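Local structure of 6-aminohexanoate-cyclic-dimer hydrolase (Arthrobacter sp., 3A2Q) at residues E122-E130 with Q411-L422; L303-Y312 with A423-S431. The protein hydrolyses one amide bond of the 6-aminohexanoate cyclic dimer, a by-product of nylon-6 manufacture, to give the linear dimer. The protein carries 1 engineered substitution. One frame throughout, in Å; residues are numbered along the deposited sequence.

Interaction 1 of 2, residues E122-E130 with Q411-L422; sequences EMGNQVTTE and QSAFISGSLQML. With ACA (6-aminohexanoic acid), chain B; ACA (6-aminohexanoic acid), chain C.
Asn125 and Gln411 reach for each other from opposite directions beside the bound substrate, a small example of how pocket walls join loops distant in sequence. Followed outward, Asn125 CB lies 3.9 Å from O of the chain B 6-aminohexanoate unit; CG, anti to the backbone N (chi1 -155°), lies 3.4 Å from Gln411 OE1; OD1, a second acceptor 3.5 Å from Gln411 OE1, does not bond it; ND2 serves ligand and protein. It donates almost straight (177°) to Gln411 OE1 at 2.6 Å, on a carbonyl lone pair. The two amide planes stand 86° apart. The same nitrogen gives a bond of 2.7 Å to ACA (chain B) O. With an alanine here the amide is gone, and Gln411 OE1 and the ligand oxygen would probably lose their shared donor.

Alongside, Gln126 NE2 donates to Ser412 OG (2.8 Å), and a water joins Gln126 OE1, Val127 N and Ser418 OG. Val127 divides its methyls, CG2 against Ser418 CB and CG1 against Leu422 CD2, both at 3.6 Å. The loop after strand 113-118 thus meets the 411-413 turn through Asn125 and Gln126 and helix 416-422 through Val127, with helix 176-182 packed on Val127 and helix 342-352 on Asn125.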
loop_
_atom_site.group_PDB
_atom_site.type_symbol
_atom_site.label_atom_id
_atom_site.label_comp_id
_atom_site.label_asym_id
_atom_site.label_seq_id
_atom_site.Cartn_x
_atom_site.Cartn_y
_atom_site.Cartn_z
ATOM N N GLU A 122 7.409 -10.183 7.443
ATOM C CA GLU A 122 6.873 -11.530 7.261
ATOM C C GLU A 122 5.350 -11.607 7.135
ATOM O O GLU A 122 4.619 -11.245 8.059
ATOM C CB GLU A 122 7.321 -12.442 8.399
ATOM C CG GLU A 122 6.830 -13.867 8.227
ATOM C CD GLU A 122 7.358 -14.800 9.287
ATOM O OE1 GLU A 122 6.964 -14.651 10.463
ATOM O OE2 GLU A 122 8.171 -15.679 8.936
ATOM N N MET A 123 4.887 -12.106 5.993
ATOM C CA MET A 123 3.460 -12.246 5.718
ATOM C C MET A 123 2.723 -10.915 5.879
ATOM O O MET A 123 1.507 -10.890 6.086
ATOM C CB MET A 123 2.846 -13.320 6.631
ATOM C CG MET A 123 3.442 -14.719 6.411
ATOM S SD MET A 123 2.653 -16.044 7.353
ATOM C CE MET A 123 3.526 -15.910 8.946
ATOM N N GLY A 124 3.471 -9.819 5.769
ATOM C CA GLY A 124 2.900 -8.483 5.890
ATOM C C GLY A 124 2.353 -8.173 7.270
ATOM O O GLY A 124 1.457 -7.345 7.419
ATOM N N ASN A 125 2.921 -8.807 8.289
ATOM C CA ASN A 125 2.439 -8.635 9.649
ATOM C C ASN A 125 2.991 -7.462 10.468
ATOM O O ASN A 125 2.946 -7.501 11.695
ATOM C CB ASN A 125 2.652 -9.935 10.430
ATOM C CG ASN A 125 1.691 -10.078 11.593
ATOM O OD1 ASN A 125 2.076 -10.499 12.684
ATOM N ND2 ASN A 125 0.428 -9.734 11.363
ATOM N N GLN A 126 3.496 -6.423 9.811
ATOM C CA GLN A 126 4.023 -5.262 10.541
ATOM C C GLN A 126 3.835 -3.991 9.727
ATOM O O GLN A 126 3.586 -4.059 8.525
ATOM C CB GLN A 126 5.525 -5.425 10.826
ATOM C CG GLN A 126 5.936 -6.612 11.704
ATOM C CD GLN A 126 5.386 -6.542 13.120
ATOM O OE1 GLN A 126 5.160 -5.461 13.661
ATOM N NE2 GLN A 126 5.185 -7.703 13.735
ATOM N N VAL A 127 3.946 -2.834 10.383
ATOM C CA VAL A 127 3.837 -1.558 9.682
ATOM C C VAL A 127 5.217 -0.923 9.486
ATOM O O VAL A 127 5.369 0.294 9.357
ATOM C CB VAL A 127 2.877 -0.562 10.383
ATOM C CG1 VAL A 127 1.439 -0.930 10.049
ATOM C CG2 VAL A 127 3.101 -0.563 11.885
ATOM N N THR A 128 6.231 -1.778 9.499
ATOM C CA THR A 128 7.595 -1.371 9.210
ATOM C C THR A 128 8.074 -2.548 8.373
ATOM O O THR A 128 7.450 -3.608 8.399
ATOM C CB THR A 128 8.481 -1.215 10.458
ATOM O OG1 THR A 128 9.732 -0.644 10.051
ATOM C CG2 THR A 128 8.745 -2.557 11.125
ATOM N N THR A 129 9.159 -2.374 7.629
ATOM C CA THR A 129 9.649 -3.441 6.759
ATOM C C THR A 129 11.046 -3.867 7.182
ATOM O O THR A 129 12.037 -3.469 6.575
ATOM C CB THR A 129 9.655 -2.962 5.288
ATOM O OG1 THR A 129 8.345 -2.496 4.942
ATOM C CG2 THR A 129 10.033 -4.088 4.342
ATOM N N GLU A 130 11.103 -4.677 8.234
ATOM C CA GLU A 130 12.366 -5.165 8.787
ATOM C C GLU A 130 12.254 -6.658 9.113
ATOM O O GLU A 130 12.383 -7.071 10.268
ATOM C CB GLU A 130 12.698 -4.365 10.051
ATOM C CG GLU A 130 12.865 -2.866 9.788
ATOM C CD GLU A 130 12.790 -2.027 11.047
ATOM O OE1 GLU A 130 13.466 -2.371 12.039
ATOM O OE2 GLU A 130 12.058 -1.014 11.046
ATOM N N GLN A 411 -2.294 -8.110 18.237
ATOM C CA GLN A 411 -1.308 -7.952 17.169
ATOM C C GLN A 411 -0.227 -6.949 17.587
ATOM O O GLN A 411 -0.528 -5.915 18.185
ATOM C CB GLN A 411 -2.009 -7.441 15.905
ATOM C CG GLN A 411 -1.418 -7.921 14.593
ATOM C CD GLN A 411 -1.699 -9.386 14.329
ATOM O OE1 GLN A 411 -1.284 -9.936 13.308
ATOM N NE2 GLN A 411 -2.409 -10.026 15.248
ATOM N N SER A 412 1.029 -7.251 17.269
ATOM C CA SER A 412 2.130 -6.358 17.626
ATOM C C SER A 412 2.002 -5.026 16.886
ATOM O O SER A 412 2.412 -3.984 17.394
ATOM C CB SER A 412 3.485 -7.016 17.312
ATOM O OG SER A 412 3.574 -7.407 15.954
ATOM N N ALA A 413 1.407 -5.064 15.697
ATOM C CA ALA A 413 1.227 -3.858 14.897
ATOM C C ALA A 413 0.105 -2.978 15.440
ATOM O O ALA A 413 -0.036 -1.826 15.036
ATOM C CB ALA A 413 0.941 -4.232 13.445
ATOM N N PHE A 414 -0.690 -3.520 16.356
ATOM C CA PHE A 414 -1.799 -2.769 16.934
ATOM C C PHE A 414 -1.490 -2.181 18.306
ATOM O O PHE A 414 -2.401 -1.774 19.019
ATOM C CB PHE A 414 -3.050 -3.648 17.043
ATOM C CG PHE A 414 -3.581 -4.133 15.717
ATOM C CD1 PHE A 414 -3.193 -3.527 14.526
ATOM C CD2 PHE A 414 -4.500 -5.177 15.664
ATOM C CE1 PHE A 414 -3.712 -3.952 13.306
ATOM C CE2 PHE A 414 -5.027 -5.608 14.441
ATOM C CZ PHE A 414 -4.631 -4.992 13.263
ATOM N N ILE A 415 -0.216 -2.133 18.681
ATOM C CA ILE A 415 0.150 -1.579 19.981
ATOM C C ILE A 415 1.054 -0.355 19.880
ATOM O O ILE A 415 1.807 -0.200 18.920
ATOM C CB ILE A 415 0.853 -2.634 20.872
ATOM C CG1 ILE A 415 2.155 -3.092 20.212
ATOM C CG2 ILE A 415 -0.079 -3.815 21.109
ATOM C CD1 ILE A 415 2.939 -4.093 21.032
ATOM N N SER A 416 0.946 0.507 20.891
ATOM C CA SER A 416 1.717 1.743 21.026
ATOM C C SER A 416 2.320 2.377 19.769
ATOM O O SER A 416 1.618 3.022 18.981
ATOM C CB SER A 416 2.831 1.532 22.058
ATOM O OG SER A 416 3.722 0.504 21.649
ATOM N N GLY A 417 3.632 2.201 19.611
ATOM C CA GLY A 417 4.364 2.769 18.491
ATOM C C GLY A 417 3.892 2.400 17.099
ATOM O O GLY A 417 3.998 3.211 16.182
ATOM N N SER A 418 3.393 1.179 16.930
ATOM C CA SER A 418 2.898 0.742 15.632
ATOM C C SER A 418 1.470 1.233 15.437
ATOM O O SER A 418 1.075 1.590 14.329
ATOM C CB SER A 418 2.927 -0.790 15.519
ATOM O OG SER A 418 4.252 -1.285 15.437
ATOM N N LEU A 419 0.691 1.249 16.517
ATOM C CA LEU A 419 -0.690 1.700 16.425
ATOM C C LEU A 419 -0.783 3.079 15.775
ATOM O O LEU A 419 -1.638 3.308 14.920
ATOM C CB LEU A 419 -1.339 1.734 17.815
ATOM C CG LEU A 419 -2.771 2.281 17.899
ATOM C CD1 LEU A 419 -3.689 1.484 16.990
ATOM C CD2 LEU A 419 -3.265 2.229 19.341
ATOM N N GLN A 420 0.107 3.994 16.156
ATOM C CA GLN A 420 0.065 5.342 15.595
ATOM C C GLN A 420 0.359 5.421 14.098
ATOM O O GLN A 420 0.026 6.412 13.452
ATOM C CB GLN A 420 1.002 6.280 16.356
ATOM C CG GLN A 420 0.487 6.644 17.738
ATOM C CD GLN A 420 1.099 7.936 18.269
ATOM O OE1 GLN A 420 1.843 7.932 19.252
ATOM N NE2 GLN A 420 0.782 9.053 17.614
ATOM N N MET A 421 0.978 4.386 13.546
ATOM C CA MET A 421 1.268 4.373 12.120
ATOM C C MET A 421 0.002 4.051 11.319
ATOM O O MET A 421 -0.200 4.578 10.227
ATOM C CB MET A 421 2.322 3.315 11.792
ATOM C CG MET A 421 3.679 3.518 12.442
ATOM S SD MET A 421 4.480 5.018 11.901
ATOM C CE MET A 421 5.026 4.535 10.260
ATOM N N LEU A 422 -0.853 3.193 11.872
ATOM C CA LEU A 422 -2.057 2.763 11.160
ATOM C C LEU A 422 -3.426 3.201 11.688
ATOM O O LEU A 422 -4.450 2.842 11.104
ATOM C CB LEU A 422 -2.035 1.231 11.025
ATOM C CG LEU A 422 -1.860 0.398 12.306
ATOM C CD1 LEU A 422 -3.110 0.490 13.168
ATOM C CD2 LEU A 422 -1.592 -1.066 11.945
HETATM C C ACA B . -2.169 -9.071 8.928
HETATM O O ACA B . -1.012 -9.423 9.159
HETATM C C2 ACA B . -2.933 -9.674 7.768
HETATM C C3 ACA B . -2.097 -9.744 6.501
HETATM C C4 ACA B . -2.257 -8.473 5.683
HETATM C C5 ACA B . -0.930 -7.962 5.151
HETATM C C6 ACA B . -1.017 -6.485 4.787
HETATM N N ACA B . -0.259 -5.642 5.710
HETATM C C ACA C . -0.765 -4.588 6.342
HETATM O O ACA C . -1.795 -4.020 5.971
HETATM C C2 ACA C . 0.002 -4.101 7.563
HETATM C C3 ACA C . -0.810 -4.181 8.852
HETATM C C4 ACA C . -0.762 -5.569 9.493
HETATM C C5 ACA C . -2.052 -5.866 10.258
HETATM C C6 ACA C . -2.165 -7.329 10.677
HETATM N N ACA C . -2.807 -8.160 9.659
HETATM O O HOH W 1 4.385 -3.017 13.158
#

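Interaction 2 of 2, residues L303-Y312 with A423-S431; sequences LGDRSFLKDY and AFTVPFNVS
The backbones of 303-312 and 423-431 keep well apart, with CA atoms no nearer than 7.3 Å (Leu303 to Pro427), and mostly side chains bridge them, with no direct hydrogen bond. In this amidase-family fold the pairing sets the entry to helix 308-331 against the short helix 427-431, and it illustrates how an apolar seam can be made from a few aliphatic and aromatic groups.

Phe308 is the middle of the seam. Its CG sits between the backbone N and the carbonyl carbon, and this chi1 of 72° places the ring edge against Val426. There Val426 CG1 lies near the ring plane, 4.0 Å from CZ, while Val430 CG2 approaches obliquely, 3.8 Å from CE1. The ring of Tyr369, from helix 356-378, also meets Phe308. The other methyl of Val426, CG2, turns to Tyr312; the two side chains run antiparallel alongside each other, with Tyr312 CE2 at 4.1 Å. At the other end, Leu303 lies across the proline ring: CD2 rests 3.7 Å from Pro427 CB and also touches Phe428 CZ.

At residues 305-307 an Asx turn shapes the chain, Asp305 OD1 accepting from both Ser307 N and Ser307 OG. Arg306 forms a salt bridge with Asp270 through NH1, and its NH2 lies beside Ala423 CB. The polar link across the seam is indirect: a water in the guanidinium plane accepts from Arg306 NE at 2.8 Å and donates to Ala423 O at 2.6 Å.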
loop_
_atom_site.group_PDB
_atom_site.type_symbol
_atom_site.label_atom_id
_atom_site.label_comp_id
_atom_site.label_asym_id
_atom_site.label_seq_id
_atom_site.Cartn_x
_atom_site.Cartn_y
_atom_site.Cartn_z
ATOM N N LEU A 303 -15.160 7.390 13.643
ATOM C CA LEU A 303 -13.708 7.428 13.780
ATOM C C LEU A 303 -13.270 7.623 15.229
ATOM O O LEU A 303 -12.103 7.412 15.562
ATOM C CB LEU A 303 -13.107 8.526 12.883
ATOM C CG LEU A 303 -13.254 8.290 11.370
ATOM C CD1 LEU A 303 -12.450 9.326 10.602
ATOM C CD2 LEU A 303 -12.771 6.894 11.010
ATOM N N GLY A 304 -14.208 8.009 16.092
ATOM C CA GLY A 304 -13.881 8.205 17.494
ATOM C C GLY A 304 -13.870 6.890 18.249
ATOM O O GLY A 304 -13.585 6.841 19.447
ATOM N N ASP A 305 -14.168 5.812 17.533
ATOM C CA ASP A 305 -14.223 4.483 18.126
ATOM C C ASP A 305 -13.303 3.519 17.382
ATOM O O ASP A 305 -13.295 3.474 16.148
ATOM C CB ASP A 305 -15.680 3.989 18.095
ATOM C CG ASP A 305 -15.831 2.538 18.517
ATOM O OD1 ASP A 305 -15.267 2.143 19.559
ATOM O OD2 ASP A 305 -16.536 1.792 17.806
ATOM N N ARG A 306 -12.498 2.773 18.127
ATOM C CA ARG A 306 -11.613 1.806 17.496
ATOM C C ARG A 306 -11.824 0.441 18.145
ATOM O O ARG A 306 -10.944 -0.416 18.116
ATOM C CB ARG A 306 -10.144 2.232 17.606
ATOM C CG ARG A 306 -9.299 1.733 16.434
ATOM C CD ARG A 306 -7.824 2.005 16.601
ATOM N NE ARG A 306 -7.529 3.428 16.752
ATOM C CZ ARG A 306 -7.063 3.982 17.867
ATOM N NH1 ARG A 306 -6.836 3.232 18.937
ATOM N NH2 ARG A 306 -6.821 5.286 17.912
ATOM N N SER A 307 -13.007 0.248 18.719
ATOM C CA SER A 307 -13.356 -1.016 19.370
ATOM C C SER A 307 -13.229 -2.184 18.400
ATOM O O SER A 307 -12.863 -3.293 18.784
ATOM C CB SER A 307 -14.793 -0.962 19.893
ATOM O OG SER A 307 -14.928 0.018 20.901
ATOM N N PHE A 308 -13.534 -1.917 17.137
ATOM C CA PHE A 308 -13.481 -2.928 16.089
ATOM C C PHE A 308 -12.109 -3.573 15.930
ATOM O O PHE A 308 -12.006 -4.717 15.478
ATOM C CB PHE A 308 -13.884 -2.297 14.753
ATOM C CG PHE A 308 -12.847 -1.359 14.187
ATOM C CD1 PHE A 308 -11.788 -1.848 13.430
ATOM C CD2 PHE A 308 -12.919 0.008 14.432
ATOM C CE1 PHE A 308 -10.809 -0.990 12.923
ATOM C CE2 PHE A 308 -11.949 0.877 13.931
ATOM C CZ PHE A 308 -10.892 0.377 13.175
ATOM N N LEU A 309 -11.053 -2.843 16.285
ATOM C CA LEU A 309 -9.709 -3.374 16.121
ATOM C C LEU A 309 -9.495 -4.679 16.877
ATOM O O LEU A 309 -8.700 -5.523 16.456
ATOM C CB LEU A 309 -8.659 -2.340 16.543
ATOM C CG LEU A 309 -7.259 -2.567 15.955
ATOM C CD1 LEU A 309 -7.329 -2.576 14.428
ATOM C CD2 LEU A 309 -6.319 -1.475 16.426
ATOM N N LYS A 310 -10.204 -4.851 17.990
ATOM C CA LYS A 310 -10.070 -6.080 18.769
ATOM C C LYS A 310 -10.582 -7.246 17.929
ATOM O O LYS A 310 -9.945 -8.300 17.846
ATOM C CB LYS A 310 -10.873 -5.984 20.068
ATOM C CG LYS A 310 -10.701 -7.186 20.976
ATOM C CD LYS A 310 -11.616 -7.106 22.184
ATOM C CE LYS A 310 -11.456 -8.331 23.073
ATOM N NZ LYS A 310 -11.749 -9.589 22.338
ATOM N N ASP A 311 -11.736 -7.038 17.301
ATOM C CA ASP A 311 -12.359 -8.045 16.449
ATOM C C ASP A 311 -11.501 -8.305 15.219
ATOM O O ASP A 311 -11.377 -9.436 14.767
ATOM C CB ASP A 311 -13.743 -7.577 15.999
ATOM C CG ASP A 311 -14.681 -7.335 17.159
ATOM O OD1 ASP A 311 -15.001 -8.305 17.880
ATOM O OD2 ASP A 311 -15.095 -6.173 17.351
ATOM N N TYR A 312 -10.913 -7.245 14.677
ATOM C CA TYR A 312 -10.067 -7.369 13.505
ATOM C C TYR A 312 -8.828 -8.204 13.840
ATOM O O TYR A 312 -8.382 -9.031 13.044
ATOM C CB TYR A 312 -9.660 -5.975 13.023
ATOM C CG TYR A 312 -8.913 -5.959 11.713
ATOM C CD1 TYR A 312 -9.426 -6.603 10.585
ATOM C CD2 TYR A 312 -7.702 -5.284 11.591
ATOM C CE1 TYR A 312 -8.746 -6.574 9.369
ATOM C CE2 TYR A 312 -7.017 -5.246 10.381
ATOM C CZ TYR A 312 -7.541 -5.893 9.277
ATOM O OH TYR A 312 -6.852 -5.867 8.089
ATOM N N ALA A 423 -3.460 3.979 12.766
ATOM C CA ALA A 423 -4.741 4.402 13.338
ATOM C C ALA A 423 -5.653 5.179 12.384
ATOM O O ALA A 423 -6.873 5.042 12.451
ATOM C CB ALA A 423 -4.506 5.212 14.613
ATOM N N PHE A 424 -5.072 5.995 11.507
ATOM C CA PHE A 424 -5.871 6.777 10.558
ATOM C C PHE A 424 -6.071 6.093 9.196
ATOM O O PHE A 424 -6.745 6.640 8.317
ATOM C CB PHE A 424 -5.233 8.151 10.336
ATOM C CG PHE A 424 -5.513 9.152 11.430
ATOM C CD1 PHE A 424 -5.970 8.744 12.683
ATOM C CD2 PHE A 424 -5.278 10.506 11.216
ATOM C CE1 PHE A 424 -6.185 9.669 13.705
ATOM C CE2 PHE A 424 -5.491 11.439 12.231
ATOM C CZ PHE A 424 -5.946 11.018 13.478
ATOM N N THR A 425 -5.496 4.907 9.008
ATOM C CA THR A 425 -5.665 4.213 7.735
ATOM C C THR A 425 -6.558 2.979 7.850
ATOM O O THR A 425 -7.362 2.698 6.959
ATOM C CB THR A 425 -4.305 3.775 7.128
ATOM O OG1 THR A 425 -3.504 3.154 8.139
ATOM C CG2 THR A 425 -3.558 4.970 6.540
ATOM N N VAL A 426 -6.438 2.254 8.956
ATOM C CA VAL A 426 -7.212 1.030 9.133
ATOM C C VAL A 426 -8.744 1.156 9.084
ATOM O O VAL A 426 -9.423 0.233 8.629
ATOM C CB VAL A 426 -6.775 0.288 10.433
ATOM C CG1 VAL A 426 -7.292 1.001 11.656
ATOM C CG2 VAL A 426 -7.255 -1.148 10.395
ATOM N N PRO A 427 -9.315 2.293 9.525
ATOM C CA PRO A 427 -10.778 2.368 9.456
ATOM C C PRO A 427 -11.321 2.179 8.039
ATOM O O PRO A 427 -12.420 1.663 7.851
ATOM C CB PRO A 427 -11.084 3.768 9.992
ATOM C CG PRO A 427 -9.921 4.082 10.863
ATOM C CD PRO A 427 -8.754 3.536 10.081
ATOM N N PHE A 428 -10.547 2.592 7.041
ATOM C CA PHE A 428 -10.995 2.495 5.660
ATOM C C PHE A 428 -10.761 1.144 5.007
ATOM O O PHE A 428 -11.282 0.878 3.924
ATOM C CB PHE A 428 -10.391 3.664 4.886
ATOM C CG PHE A 428 -10.648 4.972 5.569
ATOM C CD1 PHE A 428 -11.955 5.449 5.687
ATOM C CD2 PHE A 428 -9.634 5.623 6.263
ATOM C CE1 PHE A 428 -12.250 6.543 6.496
ATOM C CE2 PHE A 428 -9.920 6.719 7.078
ATOM C CZ PHE A 428 -11.232 7.179 7.196
ATOM N N ASN A 429 -9.982 0.289 5.665
ATOM C CA ASN A 429 -9.799 -1.066 5.167
ATOM C C ASN A 429 -11.092 -1.750 5.590
ATOM O O ASN A 429 -11.613 -2.608 4.890
ATOM C CB ASN A 429 -8.637 -1.790 5.858
ATOM C CG ASN A 429 -7.299 -1.292 5.405
ATOM O OD1 ASN A 429 -6.723 -0.393 6.012
ATOM N ND2 ASN A 429 -6.795 -1.865 4.315
ATOM N N VAL A 430 -11.609 -1.362 6.755
ATOM C CA VAL A 430 -12.852 -1.955 7.238
ATOM C C VAL A 430 -14.057 -1.486 6.429
ATOM O O VAL A 430 -14.917 -2.291 6.091
ATOM C CB VAL A 430 -13.088 -1.653 8.730
ATOM C CG1 VAL A 430 -14.453 -2.180 9.161
ATOM C CG2 VAL A 430 -11.993 -2.308 9.560
ATOM N N SER A 431 -14.123 -0.196 6.103
ATOM C CA SER A 431 -15.254 0.312 5.329
ATOM C C SER A 431 -15.124 -0.020 3.846
ATOM O O SER A 431 -16.125 -0.092 3.136
ATOM C CB SER A 431 -15.391 1.830 5.492
ATOM O OG SER A 431 -14.347 2.499 4.815
HETATM O O HOH W 2 -8.462 4.761 14.520
#

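Overall arrangement
The two contacts lie with centres about 14 Å apart and share one continuous run of chain, since segment 411-422 of interaction 1 runs straight into 423-431 of interaction 2, a short loop separating helices 416-422 and 427-431. In sequence their segments alternate, 122-130, 303-312, 411-422, 423-431, so both earlier segments are brought to neighbouring parts of the same late region. The contacts also touch, Phe414 CZ packing 3.5 Å from Tyr312 CD2 and Leu419 lying against Leu309 and Arg306. Interaction 1 borders the substrate directly, whereas in interaction 2 the Tyr312 side chain comes within about 5 Å of bound 6-aminohexanoate. Together they set helix 308-331, which itself supplies Cys316 and Ile320 to the pocket, against the region 411-431.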